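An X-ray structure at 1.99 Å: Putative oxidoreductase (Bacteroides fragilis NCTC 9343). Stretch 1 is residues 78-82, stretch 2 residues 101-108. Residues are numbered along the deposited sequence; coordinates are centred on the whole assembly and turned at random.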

# COMPACT_ATOMS: atom_id res chain seq x y z
N CYS A 78 -1.75 -3.34 -10.60
CA CYS A 78 -3.12 -2.88 -10.74
C CYS A 78 -4.10 -3.43 -9.71
O CYS A 78 -4.10 -4.64 -9.40
N ALA A 79 -4.92 -2.52 -9.18
CA ALA A 79 -6.06 -2.84 -8.34
C ALA A 79 -6.97 -3.61 -9.31
O ALA A 79 -7.16 -3.18 -10.41
N ASP A 80 -7.49 -4.76 -8.91
CA ASP A 80 -8.30 -5.57 -9.83
C ASP A 80 -9.42 -6.26 -9.09
O ASP A 80 -9.20 -7.19 -8.30
N PHE A 81 -10.62 -5.73 -9.28
CA PHE A 81 -11.86 -6.38 -8.82
C PHE A 81 -12.55 -7.10 -9.98
O PHE A 81 -13.50 -7.86 -9.76
N ARG A 82 -12.01 -6.93 -11.19
CA ARG A 82 -12.58 -7.52 -12.38
C ARG A 82 -12.51 -9.03 -12.34
O ARG A 82 -13.51 -9.71 -12.65
N MSE A 101 -14.93 2.40 -1.97
CA MSE A 101 -14.48 1.55 -0.88
C MSE A 101 -13.74 0.35 -1.39
O MSE A 101 -12.68 0.01 -0.88
N SER A 102 -14.32 -0.29 -2.41
CA SER A 102 -13.78 -1.50 -3.01
C SER A 102 -12.51 -1.16 -3.75
O SER A 102 -11.57 -1.93 -3.74
N PHE A 103 -12.49 0.01 -4.41
CA PHE A 103 -11.26 0.47 -5.06
C PHE A 103 -10.15 0.64 -4.06
O PHE A 103 -9.02 0.21 -4.29
N LEU A 104 -10.44 1.25 -2.92
CA LEU A 104 -9.42 1.41 -1.90
C LEU A 104 -8.99 0.06 -1.33
O LEU A 104 -7.81 -0.15 -1.06
N ASN A 105 -9.92 -0.85 -1.14
CA ASN A 105 -9.56 -2.19 -0.66
C ASN A 105 -8.63 -2.90 -1.63
O ASN A 105 -7.69 -3.54 -1.20
N ALA A 106 -8.89 -2.77 -2.95
CA ALA A 106 -8.08 -3.43 -3.98
C ALA A 106 -6.72 -2.79 -4.01
O ALA A 106 -5.71 -3.49 -4.11
N ALA A 107 -6.70 -1.44 -3.96
CA ALA A 107 -5.46 -0.64 -3.93
C ALA A 107 -4.53 -1.12 -2.82
O ALA A 107 -3.33 -1.26 -3.01
N MSE A 108 -5.10 -1.28 -1.65
CA MSE A 108 -4.32 -1.75 -0.53
C MSE A 108 -3.78 -3.10 -0.78
O MSE A 108 -2.64 -3.38 -0.39

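Strand 78-80 and the loop that follows it pack against helix 101-108, the two axes running at 128° to one another and approaching to 6.9 Å. At the centre of the contact the side chains are small. The CA atoms of A79 and A106 lie 4.8 Å apart, both CA-to-CB bonds point toward the opposing stretch, and the two methyl groups meet at 3.7 Å (A79 CB to A106 CB). The same A79 CB also reaches the helix backbone, lying 3.9 Å from A107 N, so this methyl touches the helix backbone as well as a side chain. A106 CB in turn lies 4.0 Å from D80 N.

F81 supplies the largest covered area of any residue in the contact. Its CA-to-CB bond points toward the helix, and its chi1 of -112° falls between the standard wells; with chi2 at -70°, the ring extends alongside the helix and spans the turn from S102 to A106. F81 CD2 packs 4.0 Å from A106 CB, while F81 CE2 lies 3.3 Å from S102 O and 3.6 Å from S102 CB. The carbonyl oxygen meets the ring at its edge, near the ring plane, where the slightly positive aromatic hydrogens offer a favourable electrostatic environment. S102 O also accepts the helical hydrogen bond from A106 N at 2.9 Å. The CA-to-CB bond of S102 points toward the other stretch, and its side chain adopts the m rotamer (chi1 -65°); its OG is hydrogen-bonded to a residue just outside the stretch.

F103 makes a lighter contact. Its CA-to-CB bond points away from the strand, but with chi1 at 164° (t) and chi2 at 73° the end of the side chain comes nearer, placing F103 CE1 4.4 Å from A79 CB. A79 CB thus touches both the A106 methyl and the F103 ring.

The side chains of C78 (m) and D80 (t) leave the strand on the side away from the helix, as expected for the neighbours of an inward-pointing A79. D80 uses its t rotamer to cap a backbone nitrogen just beyond the stretch, where the chain turns into a helix, and its OD2 is satisfied elsewhere in the structure. On the helix, L104 (t, p) points away from the strand and N105 (m) sideways, neither making a contact within 4.5 Å, and the selenomethionines M101 and M108 are out of reach. No hydrogen bond joins the two stretches: the interface, 254 Å² in total, rests on close apolar packing and the aromatic edge contact.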

# COMPACT_ATOMS: atom_id res chain seq x y z
CB CYS A 78 -3.64 -3.31 -12.12
SG CYS A 78 -2.60 -2.78 -13.44
CB ALA A 79 -6.74 -1.56 -7.85
CB ASP A 80 -7.39 -6.59 -10.52
CG ASP A 80 -8.07 -7.43 -11.59
OD1 ASP A 80 -9.27 -7.68 -11.49
OD2 ASP A 80 -7.36 -7.91 -12.52
CB PHE A 81 -12.83 -5.39 -8.13
CG PHE A 81 -12.98 -5.64 -6.67
CD1 PHE A 81 -13.65 -6.78 -6.25
CD2 PHE A 81 -12.52 -4.76 -5.74
CE1 PHE A 81 -13.83 -7.05 -4.90
CE2 PHE A 81 -12.71 -5.00 -4.40
CZ PHE A 81 -13.35 -6.16 -3.97
CB ARG A 82 -11.84 -7.05 -13.62
CG ARG A 82 -12.45 -7.63 -14.90
CD ARG A 82 -11.86 -6.99 -16.09
NE ARG A 82 -12.59 -7.35 -17.29
CZ ARG A 82 -13.62 -6.67 -17.77
NH1 ARG A 82 -14.09 -5.59 -17.16
NH2 ARG A 82 -14.22 -7.11 -18.87
CB MSE A 101 -15.66 1.05 -0.06
CG MSE A 101 -15.28 0.18 1.14
SE MSE A 101 -14.19 1.16 2.55
CE MSE A 101 -14.22 -0.33 3.87
CB SER A 102 -14.81 -2.15 -3.94
OG SER A 102 -15.94 -2.60 -3.22
CB PHE A 103 -11.46 1.83 -5.81
CG PHE A 103 -10.15 2.51 -6.14
CD1 PHE A 103 -9.32 2.01 -7.15
CD2 PHE A 103 -9.68 3.56 -5.34
CE1 PHE A 103 -8.07 2.58 -7.41
CE2 PHE A 103 -8.44 4.15 -5.61
CZ PHE A 103 -7.63 3.66 -6.64
CB LEU A 104 -9.88 2.34 -0.79
CG LEU A 104 -8.87 2.57 0.34
CD1 LEU A 104 -7.56 3.15 -0.15
CD2 LEU A 104 -9.52 3.45 1.47
CB ASN A 105 -10.81 -3.09 -0.46
CG ASN A 105 -11.66 -2.70 0.76
OD1 ASN A 105 -11.13 -2.16 1.72
ND2 ASN A 105 -13.02 -2.98 0.70
CB ALA A 106 -8.74 -3.38 -5.35
CB ALA A 107 -5.77 0.79 -3.73
CB MSE A 108 -5.12 -1.76 0.76
CG MSE A 108 -5.51 -0.35 1.18
SE MSE A 108 -6.29 -0.23 3.00
CE MSE A 108 -7.96 -1.18 2.72